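Local coordinates for protein bradyzoite surface antigen BSR4 (Toxoplasma gondii, PDB 2JKS) that serves as a surface antigen of the bradyzoite stage in the SAG1-related superfamily, binds zinc in the crystal, and probably takes part in contacts with the host, at residues T97-W103 against L120-D126; E162-S166 against A177-N183; P186-M191 against T302-V307; Y217-K223 against Q270-G274. One frame throughout, in Å; residues are numbered along the deposited sequence.

In the fold
The four contacts trace a path through a two-domain antigen, from the first SRS domain across the junction into the second. Contact 1, which carries a zinc ion on His123 and Glu125, lies with its centre about 17 Å from that of contact 2, and the two touch where Arg164 NH1 packs 3.5 Å from Glu125 O. Contact 2 in turn meets contact 3, Ser166 CB lying 3.9 Å from Val187 CG2. Contacts 3 and 4 have centres about 9 Å apart and both reach one sheet, in which strands 301-307 and 269-277 are neighbours; contact 4 is nested in the chain between the segments of contact 3. The centres of contacts 1 and 4 are about 34 Å apart.

Contact 1: T97-W103 against L120-D126; sequences TDRIVNW and LELHNED. With ZN (zinc ion), chain D.
Leu120 sets its CB over the middle of the Trp103 six-membered ring, 3.6 Å from the centroid and 13° off the ring normal, a CH-pi contact that fits an aliphatic bump to a flat aromatic wall. The leucine CG stands opposite the backbone N (chi1 167°), which carries CD2 to 3.9 Å from Trp103 NE1 and leaves CD1 facing the Asn102 carbonyl and Val101. Val101 CG1 fills the hollow between that methyl, Leu122 CD2 at 4.0 Å, and the Asp126 carboxylate. Since Trp103 also packs on Ala42, Phe44 and Val136, this end of the contact belongs to the interior of the beta sandwich of the first SRS domain. Past the strand, His123 and, within the 3-10 turn 124-126 that follows it, Glu125 bind a zinc ion, through ND1 at 2.0 Å and OE2 at 2.1 Å. The Arg99 guanidinium lies over the His123 ring, their planes 34° apart, with Asp126 across its other face; the modelled NH1 is crowded there, and details of its salt bridge are doubtful. Asp126 OD2 also accepts His123 N at 2.9 Å. At the far end Thr97 CG2 rests 3.5 Å from Asp126 O, while a water spans Asp98 N and Glu125 O.

Contact 2: E162-S166 against A177-N183; sequences EARAS and AYGKGSN
Ser182 OG is gripped by two backbones at once: it donates to Arg164 O at 2.7 Å and accepts a weak bond from Gly179 N within its own loop. The hydroxyl stands beside its own backbone N (chi1 -73°), which directs it to the other segment, and it meets the Arg164 carbonyl from 28° out of the carbonyl plane. Ser182 N closes a type I beta turn on Gly179 O, fixing the base from which OG reaches out. Beside this bond the Ala163 methyl nestles 3.6 Å from Gly179 CA, a close approach possible because the glycine has no side chain there. A second pair of bonds lies at Ser166, whose N donates to Ser182 O at 3.0 Å and whose OG takes the Ala177 N-H at 2.9 Å, nearly straight at 169°. Alongside, Ala177 CB packs against Arg164 CG, 3.8 Å away. The arginine's own polar end turns to Leu127 O in the first domain, and Ala163 N and Lys180 N both bond the Asp131 carboxylate there. The connecting chain is thus bonded to a loop of the second domain at the junction of the two SRS beta-sandwich domains of this antigen.

Contact 3: P186-M191 against T302-V307; sequences PVEVEM and TVLVTV. With ZN (zinc ion), chain B.
Val189 and Val303 both hold CG1 opposite the backbone N (chi1 179° and -180°), and this shared choice turns Val189 CG2 onto Val303 CG1 at 3.5 Å, the two side chains slanting across each other. Met191 makes the next step along the same face: its CG stands beside the backbone N (chi1 -59°), and both CG and SD settle 3.7 Å from Val305 CG1 before the chain bends away. Leu168, Leu198 and Ile200 of the opposing sheet cover this valine and methionine face, so it forms part of the sandwich interior of the second SRS domain. The strands run parallel in exact register, Val187 beside Val303 through Met191 beside Val307, with 187-191 at the outside of its four-stranded sheet. The ladder is regular: Val187 N bonds Thr302 O, Leu304 N bonds Val187 O, and so on to Met191 N on Thr306 O. On the other face lie Glu188, Leu304, Glu190 and Thr306. There one water donates to Leu304 O at 2.8 Å and to Glu188 OE1 at 3.1 Å while accepting from Thr306 OG1, a hydroxyl that Gln270 NE2 also bonds. Glu190 instead extends outward to hold a zinc ion through OE1 at 2.0 Å, sharing it with His311 and His313 of the histidine-rich C-terminal tail, probably a purification tag; Lys308 bonds the same carboxylate oxygen.

Contact 4: Y217-K223 against Q270-G274; sequences YCVADSK and QFLVG
The Tyr217 ring lies with one face on Phe271 CB, which comes within 3.3 Å of Tyr217 CD1. The rings themselves are not stacked on each other; it is the phenylalanine's methylene that supports the tyrosine. With CG between the backbone N and the carbonyl carbon (chi1 62°), the tyrosine ring is swung over that methylene. Phe233 joins the pair, its ring meeting Tyr217 with planes at about 45° and Phe271 edge-to-face, so three aromatic rings gather at this end.

Beside them, Cys218 and Leu272 form a single antiparallel hydrogen-bonded pair: Cys218 N donates to Leu272 O at 2.9 Å, and Leu272 N returns a longer bond to Cys218 O at 3.2 Å. After this one bridge the chains part, and a water fills the place of the next direct bond, accepting from Ala220 N and donating to Gln270 O. The two methyls of Leu272 reach different parts of the segment, CD2 lying 3.7 Å from Cys218 CB and CD1 equally far from Lys223 CA. Here the segment curls through a turn closed by Lys223 N on Ala220 O. Lys223 NZ folds back to weak bonds with Ala220 O and with OE1 of Gln270, whose NE2 is held by Thr306.

Cys218 is also tied by a disulfide to Cys228, while strand 216-218 pairs with 230-232. Strand 269-277 has 301-307 at its side, with Phe271 packing on Val305 and Val307, so the contact lays a small two-stranded sheet against a middle strand of the larger one.

Contact 1: T97-W103 against L120-D126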
loop_
_atom_site.group_PDB
_atom_site.type_symbol
_atom_site.label_atom_id
_atom_site.label_comp_id
_atom_site.label_asym_id
_atom_site.label_seq_id
_atom_site.Cartn_x
_atom_site.Cartn_y
_atom_site.Cartn_z
ATOM N N THR A 97 4.468 -6.845 -1.693
ATOM C CA THR A 97 3.477 -7.485 -2.533
ATOM C C THR A 97 4.053 -8.758 -3.149
ATOM O O THR A 97 5.244 -9.023 -3.006
ATOM C CB THR A 97 2.855 -6.471 -3.586
ATOM O OG1 THR A 97 3.900 -5.775 -4.290
ATOM C CG2 THR A 97 1.919 -5.430 -2.880
ATOM N N ASP A 98 3.207 -9.562 -3.806
ATOM C CA ASP A 98 3.564 -10.938 -4.231
ATOM C C ASP A 98 4.160 -11.034 -5.617
ATOM O O ASP A 98 4.885 -11.973 -5.915
ATOM C CB ASP A 98 2.317 -11.851 -4.236
ATOM C CG ASP A 98 1.656 -11.975 -2.868
ATOM O OD1 ASP A 98 2.365 -11.927 -1.829
ATOM O OD2 ASP A 98 0.414 -12.135 -2.853
ATOM N N ARG A 99 3.797 -10.087 -6.477
ATOM C CA ARG A 99 4.187 -10.117 -7.879
ATOM C C ARG A 99 5.536 -9.394 -8.032
ATOM O O ARG A 99 5.766 -8.366 -7.403
ATOM C CB ARG A 99 3.097 -9.428 -8.725
ATOM C CG ARG A 99 3.152 -9.802 -10.204
ATOM C CD ARG A 99 2.135 -9.022 -11.075
ATOM N NE ARG A 99 2.806 -7.924 -11.791
ATOM C CZ ARG A 99 2.431 -6.667 -11.690
ATOM N NH1 ARG A 99 1.329 -6.396 -10.997
ATOM N NH2 ARG A 99 3.098 -5.699 -12.318
ATOM N N ILE A 100 6.428 -9.948 -8.842
ATOM C CA ILE A 100 7.676 -9.268 -9.198
ATOM C C ILE A 100 7.317 -8.006 -9.995
ATOM O O ILE A 100 6.593 -8.096 -10.980
ATOM C CB ILE A 100 8.581 -10.204 -10.078
ATOM C CG1 ILE A 100 8.989 -11.503 -9.313
ATOM C CG2 ILE A 100 9.738 -9.427 -10.713
ATOM C CD1 ILE A 100 10.235 -11.452 -8.420
ATOM N N VAL A 101 7.777 -6.826 -9.561
ATOM C CA VAL A 101 7.493 -5.580 -10.306
ATOM C C VAL A 101 8.785 -4.804 -10.482
ATOM O O VAL A 101 9.524 -4.633 -9.516
ATOM C CB VAL A 101 6.453 -4.609 -9.592
ATOM C CG1 VAL A 101 5.518 -3.999 -10.650
ATOM C CG2 VAL A 101 5.688 -5.278 -8.468
ATOM N N ASN A 102 9.081 -4.363 -11.702
ATOM C CA ASN A 102 10.337 -3.648 -11.923
ATOM C C ASN A 102 10.073 -2.591 -12.945
ATOM O O ASN A 102 9.144 -2.721 -13.782
ATOM C CB ASN A 102 11.444 -4.542 -12.527
ATOM C CG ASN A 102 11.722 -5.796 -11.762
ATOM O OD1 ASN A 102 11.415 -6.903 -12.232
ATOM N ND2 ASN A 102 12.370 -5.657 -10.624
ATOM N N TRP A 103 10.912 -1.551 -12.913
ATOM C CA TRP A 103 10.988 -0.603 -14.015
ATOM C C TRP A 103 11.466 -1.385 -15.227
ATOM O O TRP A 103 12.267 -2.289 -15.092
ATOM C CB TRP A 103 12.017 0.467 -13.727
ATOM C CG TRP A 103 11.580 1.531 -12.739
ATOM C CD1 TRP A 103 11.707 1.497 -11.382
ATOM C CD2 TRP A 103 10.960 2.781 -13.054
ATOM N NE1 TRP A 103 11.206 2.643 -10.829
ATOM C CE2 TRP A 103 10.764 3.472 -11.828
ATOM C CE3 TRP A 103 10.566 3.396 -14.253
ATOM C CZ2 TRP A 103 10.179 4.791 -11.765
ATOM C CZ3 TRP A 103 9.994 4.672 -14.202
ATOM C CH2 TRP A 103 9.783 5.348 -12.952
ATOM N N LEU A 120 7.348 2.177 -15.393
ATOM C CA LEU A 120 6.937 1.345 -14.258
ATOM C C LEU A 120 5.432 1.325 -14.286
ATOM O O LEU A 120 4.786 2.376 -14.174
ATOM C CB LEU A 120 7.480 1.862 -12.904
ATOM C CG LEU A 120 6.873 1.270 -11.613
ATOM C CD1 LEU A 120 7.149 -0.229 -11.538
ATOM C CD2 LEU A 120 7.408 1.981 -10.315
ATOM N N GLU A 121 4.856 0.146 -14.501
ATOM C CA GLU A 121 3.394 0.046 -14.558
ATOM C C GLU A 121 2.928 -0.781 -13.350
ATOM O O GLU A 121 3.181 -1.959 -13.266
ATOM C CB GLU A 121 2.927 -0.610 -15.881
ATOM C CG GLU A 121 1.429 -0.959 -15.877
ATOM C CD GLU A 121 1.049 -1.771 -17.070
ATOM O OE1 GLU A 121 1.565 -2.915 -17.219
ATOM O OE2 GLU A 121 0.229 -1.278 -17.863
ATOM N N LEU A 122 2.268 -0.145 -12.386
ATOM C CA LEU A 122 1.665 -0.939 -11.348
ATOM C C LEU A 122 0.319 -1.496 -11.783
ATOM O O LEU A 122 -0.358 -0.888 -12.618
ATOM C CB LEU A 122 1.537 -0.121 -10.065
ATOM C CG LEU A 122 2.843 0.492 -9.588
ATOM C CD1 LEU A 122 2.559 1.277 -8.333
ATOM C CD2 LEU A 122 3.911 -0.554 -9.369
ATOM N N HIS A 123 -0.031 -2.678 -11.246
ATOM C CA HIS A 123 -1.344 -3.314 -11.413
ATOM C C HIS A 123 -2.062 -3.137 -10.055
ATOM O O HIS A 123 -1.439 -2.798 -9.036
ATOM C CB HIS A 123 -1.280 -4.830 -11.798
ATOM C CG HIS A 123 -0.593 -5.134 -13.116
ATOM N ND1 HIS A 123 -0.675 -6.368 -13.737
ATOM C CD2 HIS A 123 0.148 -4.357 -13.941
ATOM C CE1 HIS A 123 0.022 -6.345 -14.861
ATOM N NE2 HIS A 123 0.504 -5.127 -15.021
ATOM N N ASN A 124 -3.373 -3.354 -10.023
ATOM C CA ASN A 124 -4.126 -3.072 -8.782
ATOM C C ASN A 124 -3.606 -3.897 -7.634
ATOM O O ASN A 124 -3.458 -3.423 -6.491
ATOM C CB ASN A 124 -5.628 -3.235 -9.008
ATOM C CG ASN A 124 -6.247 -2.048 -9.749
ATOM O OD1 ASN A 124 -5.729 -0.910 -9.735
ATOM N ND2 ASN A 124 -7.384 -2.300 -10.388
ATOM N N GLU A 125 -3.231 -5.126 -7.957
ATOM C CA GLU A 125 -2.709 -6.057 -6.955
ATOM C C GLU A 125 -1.346 -5.635 -6.414
ATOM O O GLU A 125 -0.912 -6.143 -5.360
ATOM C CB GLU A 125 -2.700 -7.505 -7.493
ATOM C CG GLU A 125 -1.589 -7.925 -8.491
ATOM C CD GLU A 125 -1.948 -7.698 -9.985
ATOM O OE1 GLU A 125 -2.976 -7.017 -10.264
ATOM O OE2 GLU A 125 -1.208 -8.202 -10.883
ATOM N N ASP A 126 -0.689 -4.665 -7.095
ATOM C CA ASP A 126 0.620 -4.196 -6.642
ATOM C C ASP A 126 0.491 -3.081 -5.623
ATOM O O ASP A 126 1.480 -2.701 -4.979
ATOM C CB ASP A 126 1.509 -3.685 -7.791
ATOM C CG ASP A 126 1.812 -4.743 -8.835
ATOM O OD1 ASP A 126 1.989 -5.933 -8.514
ATOM O OD2 ASP A 126 1.938 -4.356 -10.002
HETATM ZN ZN ZN D . -1.583 -7.928 -12.909
HETATM O O HOH W 1 0.334 -8.592 -3.769
#

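Contact 2: E162-S166 against A177-N183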
loop_
_atom_site.group_PDB
_atom_site.type_symbol
_atom_site.label_atom_id
_atom_site.label_comp_id
_atom_site.label_asym_id
_atom_site.label_seq_id
_atom_site.Cartn_x
_atom_site.Cartn_y
_atom_site.Cartn_z
ATOM N N GLU A 162 0.582 5.584 -3.445
ATOM C CA GLU A 162 -0.500 5.637 -2.456
ATOM C C GLU A 162 -1.033 4.239 -2.237
ATOM O O GLU A 162 -1.167 3.478 -3.188
ATOM C CB GLU A 162 -1.621 6.543 -2.931
ATOM C CG GLU A 162 -1.114 7.961 -3.165
ATOM C CD GLU A 162 -2.209 8.979 -3.413
ATOM O OE1 GLU A 162 -3.355 8.587 -3.690
ATOM O OE2 GLU A 162 -1.904 10.188 -3.343
ATOM N N ALA A 163 -1.339 3.920 -0.975
ATOM C CA ALA A 163 -1.947 2.651 -0.595
ATOM C C ALA A 163 -3.274 2.414 -1.333
ATOM O O ALA A 163 -4.016 3.354 -1.607
ATOM C CB ALA A 163 -2.223 2.675 0.938
ATOM N N ARG A 164 -3.584 1.167 -1.626
ATOM C CA ARG A 164 -4.925 0.812 -2.093
ATOM C C ARG A 164 -5.967 1.239 -1.055
ATOM O O ARG A 164 -5.649 1.395 0.148
ATOM C CB ARG A 164 -5.046 -0.695 -2.300
ATOM C CG ARG A 164 -4.976 -1.516 -1.007
ATOM C CD ARG A 164 -4.176 -2.768 -1.296
ATOM N NE ARG A 164 -4.967 -3.851 -1.832
ATOM C CZ ARG A 164 -4.477 -4.752 -2.693
ATOM N NH1 ARG A 164 -3.226 -4.652 -3.148
ATOM N NH2 ARG A 164 -5.246 -5.742 -3.125
ATOM N N ALA A 165 -7.209 1.334 -1.512
ATOM C CA ALA A 165 -8.323 1.672 -0.628
ATOM C C ALA A 165 -8.695 0.386 0.087
ATOM O O ALA A 165 -8.621 -0.683 -0.501
ATOM C CB ALA A 165 -9.564 2.200 -1.444
ATOM N N SER A 166 -9.170 0.494 1.316
ATOM C CA SER A 166 -9.807 -0.680 1.951
ATOM C C SER A 166 -11.072 -1.019 1.130
ATOM O O SER A 166 -11.784 -0.114 0.705
ATOM C CB SER A 166 -10.181 -0.336 3.381
ATOM O OG SER A 166 -8.990 -0.035 4.137
ATOM N N ALA A 177 -6.646 -1.679 4.309
ATOM C CA ALA A 177 -5.400 -0.924 4.131
ATOM C C ALA A 177 -5.422 0.297 5.064
ATOM O O ALA A 177 -6.395 0.524 5.793
ATOM C CB ALA A 177 -5.212 -0.542 2.659
ATOM N N TYR A 178 -4.335 1.073 5.075
ATOM C CA TYR A 178 -4.006 1.924 6.213
ATOM C C TYR A 178 -3.328 3.220 5.733
ATOM O O TYR A 178 -2.857 4.028 6.562
ATOM C CB TYR A 178 -3.041 1.179 7.188
ATOM C CG TYR A 178 -3.501 -0.230 7.509
ATOM C CD1 TYR A 178 -4.569 -0.443 8.404
ATOM C CD2 TYR A 178 -2.932 -1.338 6.870
ATOM C CE1 TYR A 178 -5.069 -1.701 8.626
ATOM C CE2 TYR A 178 -3.399 -2.594 7.120
ATOM C CZ TYR A 178 -4.485 -2.764 7.969
ATOM O OH TYR A 178 -4.904 -4.016 8.214
ATOM N N GLY A 179 -3.320 3.435 4.417
ATOM C CA GLY A 179 -2.809 4.689 3.842
ATOM C C GLY A 179 -3.604 5.907 4.218
ATOM O O GLY A 179 -4.763 5.797 4.613
ATOM N N LYS A 180 -2.978 7.072 4.109
ATOM C CA LYS A 180 -3.665 8.356 4.258
ATOM C C LYS A 180 -5.060 8.437 3.578
ATOM O O LYS A 180 -6.018 8.987 4.162
ATOM C CB LYS A 180 -2.752 9.531 3.739
ATOM C CG LYS A 180 -3.196 10.935 4.203
ATOM C CD LYS A 180 -2.469 12.052 3.417
ATOM C CE LYS A 180 -2.949 13.476 3.804
ATOM N NZ LYS A 180 -4.180 13.906 3.056
ATOM N N GLY A 181 -5.180 7.900 2.371
ATOM C CA GLY A 181 -6.426 7.907 1.634
ATOM C C GLY A 181 -7.222 6.600 1.620
ATOM O O GLY A 181 -8.207 6.508 0.921
ATOM N N SER A 182 -6.800 5.592 2.394
ATOM C CA SER A 182 -7.355 4.238 2.309
ATOM C C SER A 182 -8.710 4.101 2.950
ATOM O O SER A 182 -9.472 3.177 2.605
ATOM C CB SER A 182 -6.427 3.255 2.989
ATOM O OG SER A 182 -5.256 3.007 2.261
ATOM N N ASN A 183 -9.034 4.991 3.899
ATOM C CA ASN A 183 -10.252 4.805 4.723
ATOM C C ASN A 183 -11.141 6.039 4.848
ATOM O O ASN A 183 -11.356 6.538 5.948
ATOM C CB ASN A 183 -9.847 4.258 6.094
ATOM C CG ASN A 183 -9.133 2.909 5.983
ATOM O OD1 ASN A 183 -7.926 2.811 6.245
ATOM N ND2 ASN A 183 -9.866 1.871 5.589
#

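Contact 3: P186-M191 against T302-V307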
loop_
_atom_site.group_PDB
_atom_site.type_symbol
_atom_site.label_atom_id
_atom_site.label_comp_id
_atom_site.label_asym_id
_atom_site.label_seq_id
_atom_site.Cartn_x
_atom_site.Cartn_y
_atom_site.Cartn_z
ATOM N N PRO A 186 -16.250 3.947 6.614
ATOM C CA PRO A 186 -16.285 2.525 6.930
ATOM C C PRO A 186 -16.614 1.678 5.693
ATOM O O PRO A 186 -17.341 2.125 4.794
ATOM C CB PRO A 186 -17.419 2.413 7.976
ATOM C CG PRO A 186 -17.402 3.786 8.625
ATOM C CD PRO A 186 -17.170 4.737 7.458
ATOM N N VAL A 187 -16.076 0.473 5.649
ATOM C CA VAL A 187 -16.469 -0.511 4.655
ATOM C C VAL A 187 -17.776 -1.140 5.176
ATOM O O VAL A 187 -17.763 -1.797 6.219
ATOM C CB VAL A 187 -15.329 -1.622 4.476
ATOM C CG1 VAL A 187 -15.759 -2.700 3.438
ATOM C CG2 VAL A 187 -13.979 -0.958 4.034
ATOM N N GLU A 188 -18.880 -0.963 4.445
ATOM C CA GLU A 188 -20.163 -1.549 4.825
ATOM C C GLU A 188 -20.394 -2.920 4.202
ATOM O O GLU A 188 -20.159 -3.128 2.984
ATOM C CB GLU A 188 -21.300 -0.598 4.425
ATOM C CG GLU A 188 -21.242 0.667 5.236
ATOM C CD GLU A 188 -22.575 1.313 5.341
ATOM O OE1 GLU A 188 -23.422 0.840 6.171
ATOM O OE2 GLU A 188 -22.749 2.310 4.609
ATOM N N VAL A 189 -20.780 -3.861 5.061
ATOM C CA VAL A 189 -20.920 -5.257 4.729
ATOM C C VAL A 189 -22.278 -5.740 5.229
ATOM O O VAL A 189 -22.707 -5.422 6.351
ATOM C CB VAL A 189 -19.822 -6.146 5.424
ATOM C CG1 VAL A 189 -20.055 -7.620 5.047
ATOM C CG2 VAL A 189 -18.390 -5.692 5.045
ATOM N N GLU A 190 -23.005 -6.460 4.380
ATOM C CA GLU A 190 -24.253 -7.068 4.836
ATOM C C GLU A 190 -24.043 -8.533 5.117
ATOM O O GLU A 190 -23.374 -9.235 4.331
ATOM C CB GLU A 190 -25.312 -7.004 3.737
ATOM C CG GLU A 190 -26.489 -8.010 4.076
ATOM C CD GLU A 190 -27.241 -8.447 2.842
ATOM O OE1 GLU A 190 -27.726 -7.514 2.161
ATOM O OE2 GLU A 190 -27.287 -9.679 2.555
ATOM N N MET A 191 -24.638 -9.024 6.211
ATOM C CA MET A 191 -24.720 -10.470 6.400
ATOM C C MET A 191 -26.195 -10.828 6.500
ATOM O O MET A 191 -27.037 -10.042 6.957
ATOM C CB MET A 191 -23.961 -10.952 7.644
ATOM C CG MET A 191 -22.431 -10.608 7.661
ATOM S SD MET A 191 -21.602 -11.150 9.179
ATOM C CE MET A 191 -21.566 -12.934 8.984
ATOM N N THR A 302 -12.360 0.370 9.194
ATOM C CA THR A 302 -13.539 0.076 9.984
ATOM C C THR A 302 -14.493 -0.708 9.121
ATOM O O THR A 302 -14.814 -0.270 7.997
ATOM C CB THR A 302 -14.239 1.411 10.434
ATOM O OG1 THR A 302 -13.342 2.186 11.241
ATOM C CG2 THR A 302 -15.555 1.158 11.143
ATOM N N VAL A 303 -14.978 -1.838 9.645
ATOM C CA VAL A 303 -15.911 -2.629 8.898
ATOM C C VAL A 303 -17.223 -2.582 9.668
ATOM O O VAL A 303 -17.303 -3.151 10.770
ATOM C CB VAL A 303 -15.403 -4.097 8.684
ATOM C CG1 VAL A 303 -16.430 -4.890 7.880
ATOM C CG2 VAL A 303 -13.982 -4.053 8.019
ATOM N N LEU A 304 -18.216 -1.904 9.075
ATOM C CA LEU A 304 -19.553 -1.790 9.646
ATOM C C LEU A 304 -20.466 -2.821 9.076
ATOM O O LEU A 304 -20.854 -2.756 7.905
ATOM C CB LEU A 304 -20.126 -0.403 9.379
ATOM C CG LEU A 304 -21.511 -0.176 9.996
ATOM C CD1 LEU A 304 -21.475 -0.293 11.522
ATOM C CD2 LEU A 304 -21.950 1.235 9.561
ATOM N N VAL A 305 -20.816 -3.781 9.914
ATOM C CA VAL A 305 -21.612 -4.921 9.478
ATOM C C VAL A 305 -23.072 -4.732 9.896
ATOM O O VAL A 305 -23.372 -4.499 11.070
ATOM C CB VAL A 305 -21.082 -6.260 10.022
ATOM C CG1 VAL A 305 -21.898 -7.423 9.431
ATOM C CG2 VAL A 305 -19.524 -6.412 9.747
ATOM N N THR A 306 -23.959 -4.885 8.920
ATOM C CA THR A 306 -25.353 -4.916 9.175
ATOM C C THR A 306 -25.840 -6.342 8.968
ATOM O O THR A 306 -25.796 -6.855 7.855
ATOM C CB THR A 306 -26.120 -3.934 8.281
ATOM O OG1 THR A 306 -25.572 -2.601 8.435
ATOM C CG2 THR A 306 -27.650 -3.920 8.656
ATOM N N VAL A 307 -26.325 -6.958 10.037
ATOM C CA VAL A 307 -26.867 -8.296 9.961
ATOM C C VAL A 307 -28.384 -8.188 9.697
ATOM O O VAL A 307 -29.180 -7.726 10.561
ATOM C CB VAL A 307 -26.572 -9.146 11.202
ATOM C CG1 VAL A 307 -27.073 -10.560 10.968
ATOM C CG2 VAL A 307 -25.077 -9.128 11.516
HETATM ZN ZN ZN B . -29.076 -7.791 0.712
HETATM O O HOH W 2 -23.436 -2.036 7.221
#

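Contact 4: Y217-K223 against Q270-G274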
loop_
_atom_site.group_PDB
_atom_site.type_symbol
_atom_site.label_atom_id
_atom_site.label_comp_id
_atom_site.label_asym_id
_atom_site.label_seq_id
_atom_site.Cartn_x
_atom_site.Cartn_y
_atom_site.Cartn_z
ATOM N N TYR A 217 -17.320 -7.571 19.874
ATOM C CA TYR A 217 -17.229 -6.593 18.797
ATOM C C TYR A 217 -17.133 -5.195 19.356
ATOM O O TYR A 217 -17.231 -5.014 20.579
ATOM C CB TYR A 217 -18.417 -6.777 17.834
ATOM C CG TYR A 217 -19.766 -6.553 18.485
ATOM C CD1 TYR A 217 -20.398 -5.312 18.426
ATOM C CD2 TYR A 217 -20.397 -7.587 19.163
ATOM C CE1 TYR A 217 -21.649 -5.097 19.020
ATOM C CE2 TYR A 217 -21.630 -7.386 19.767
ATOM C CZ TYR A 217 -22.252 -6.132 19.684
ATOM O OH TYR A 217 -23.469 -5.950 20.314
ATOM N N CYS A 218 -16.923 -4.198 18.489
ATOM C CA CYS A 218 -17.014 -2.791 18.885
ATOM C C CYS A 218 -18.458 -2.339 18.680
ATOM O O CYS A 218 -19.059 -2.575 17.600
ATOM C CB CYS A 218 -16.082 -1.892 18.054
ATOM S SG CYS A 218 -14.366 -2.441 17.838
ATOM N N VAL A 219 -19.057 -1.728 19.696
ATOM C CA VAL A 219 -20.372 -1.088 19.466
ATOM C C VAL A 219 -20.373 -0.232 18.185
ATOM O O VAL A 219 -19.444 0.566 17.946
ATOM C CB VAL A 219 -20.847 -0.276 20.691
ATOM C CG1 VAL A 219 -22.288 0.240 20.454
ATOM C CG2 VAL A 219 -20.782 -1.174 21.898
ATOM N N ALA A 220 -21.406 -0.413 17.362
ATOM C CA ALA A 220 -21.379 0.140 16.019
ATOM C C ALA A 220 -21.577 1.661 16.004
ATOM O O ALA A 220 -21.183 2.281 15.039
ATOM C CB ALA A 220 -22.381 -0.581 15.107
ATOM N N ASP A 221 -22.123 2.245 17.094
ATOM C CA ASP A 221 -22.464 3.717 17.141
ATOM C C ASP A 221 -21.285 4.631 16.830
ATOM O O ASP A 221 -21.444 5.665 16.201
ATOM C CB ASP A 221 -23.015 4.180 18.513
ATOM C CG ASP A 221 -23.835 3.124 19.237
ATOM O OD1 ASP A 221 -24.359 2.182 18.586
ATOM O OD2 ASP A 221 -23.964 3.254 20.501
ATOM N N SER A 222 -20.085 4.241 17.250
ATOM C CA SER A 222 -18.896 5.071 16.981
ATOM C C SER A 222 -18.553 5.196 15.487
ATOM O O SER A 222 -17.908 6.141 15.090
ATOM C CB SER A 222 -17.658 4.500 17.716
ATOM O OG SER A 222 -17.123 3.399 16.962
ATOM N N LYS A 223 -18.981 4.218 14.672
ATOM C CA LYS A 223 -18.558 4.136 13.244
ATOM C C LYS A 223 -17.034 4.268 13.003
ATOM O O LYS A 223 -16.569 4.659 11.935
ATOM C CB LYS A 223 -19.411 5.098 12.349
ATOM C CG LYS A 223 -20.933 5.056 12.583
ATOM C CD LYS A 223 -21.551 3.686 12.409
ATOM C CE LYS A 223 -23.136 3.711 12.284
ATOM N NZ LYS A 223 -23.755 2.499 12.971
ATOM N N GLN A 270 -26.280 -4.694 14.242
ATOM C CA GLN A 270 -25.118 -4.106 13.539
ATOM C C GLN A 270 -23.990 -4.267 14.502
ATOM O O GLN A 270 -24.188 -4.234 15.733
ATOM C CB GLN A 270 -25.286 -2.622 13.284
ATOM C CG GLN A 270 -26.262 -2.204 12.189
ATOM C CD GLN A 270 -26.013 -0.744 11.799
ATOM O OE1 GLN A 270 -25.910 0.140 12.690
ATOM N NE2 GLN A 270 -25.869 -0.478 10.471
ATOM N N PHE A 271 -22.812 -4.539 13.948
ATOM C CA PHE A 271 -21.614 -4.644 14.780
ATOM C C PHE A 271 -20.443 -4.084 13.975
ATOM O O PHE A 271 -20.535 -3.946 12.750
ATOM C CB PHE A 271 -21.366 -6.068 15.315
ATOM C CG PHE A 271 -20.980 -7.081 14.252
ATOM C CD1 PHE A 271 -19.622 -7.303 13.934
ATOM C CD2 PHE A 271 -21.963 -7.798 13.549
ATOM C CE1 PHE A 271 -19.266 -8.247 13.000
ATOM C CE2 PHE A 271 -21.585 -8.776 12.606
ATOM C CZ PHE A 271 -20.257 -8.996 12.329
ATOM N N LEU A 272 -19.360 -3.743 14.679
ATOM C CA LEU A 272 -18.189 -3.200 14.022
ATOM C C LEU A 272 -16.948 -4.004 14.425
ATOM O O LEU A 272 -16.747 -4.292 15.565
ATOM C CB LEU A 272 -18.072 -1.731 14.409
ATOM C CG LEU A 272 -17.087 -0.728 13.875
ATOM C CD1 LEU A 272 -17.710 0.616 14.152
ATOM C CD2 LEU A 272 -15.712 -0.831 14.548
ATOM N N VAL A 273 -16.132 -4.364 13.439
ATOM C CA VAL A 273 -14.790 -4.831 13.670
ATOM C C VAL A 273 -13.894 -4.170 12.603
ATOM O O VAL A 273 -14.342 -3.331 11.833
ATOM C CB VAL A 273 -14.681 -6.362 13.501
ATOM C CG1 VAL A 273 -15.445 -7.093 14.585
ATOM C CG2 VAL A 273 -15.231 -6.768 12.114
ATOM N N GLY A 274 -12.619 -4.532 12.603
ATOM C CA GLY A 274 -11.729 -4.033 11.581
ATOM C C GLY A 274 -10.281 -4.327 11.852
ATOM O O GLY A 274 -9.927 -5.339 12.512
HETATM O O HOH W 3 -23.570 -2.245 17.919
#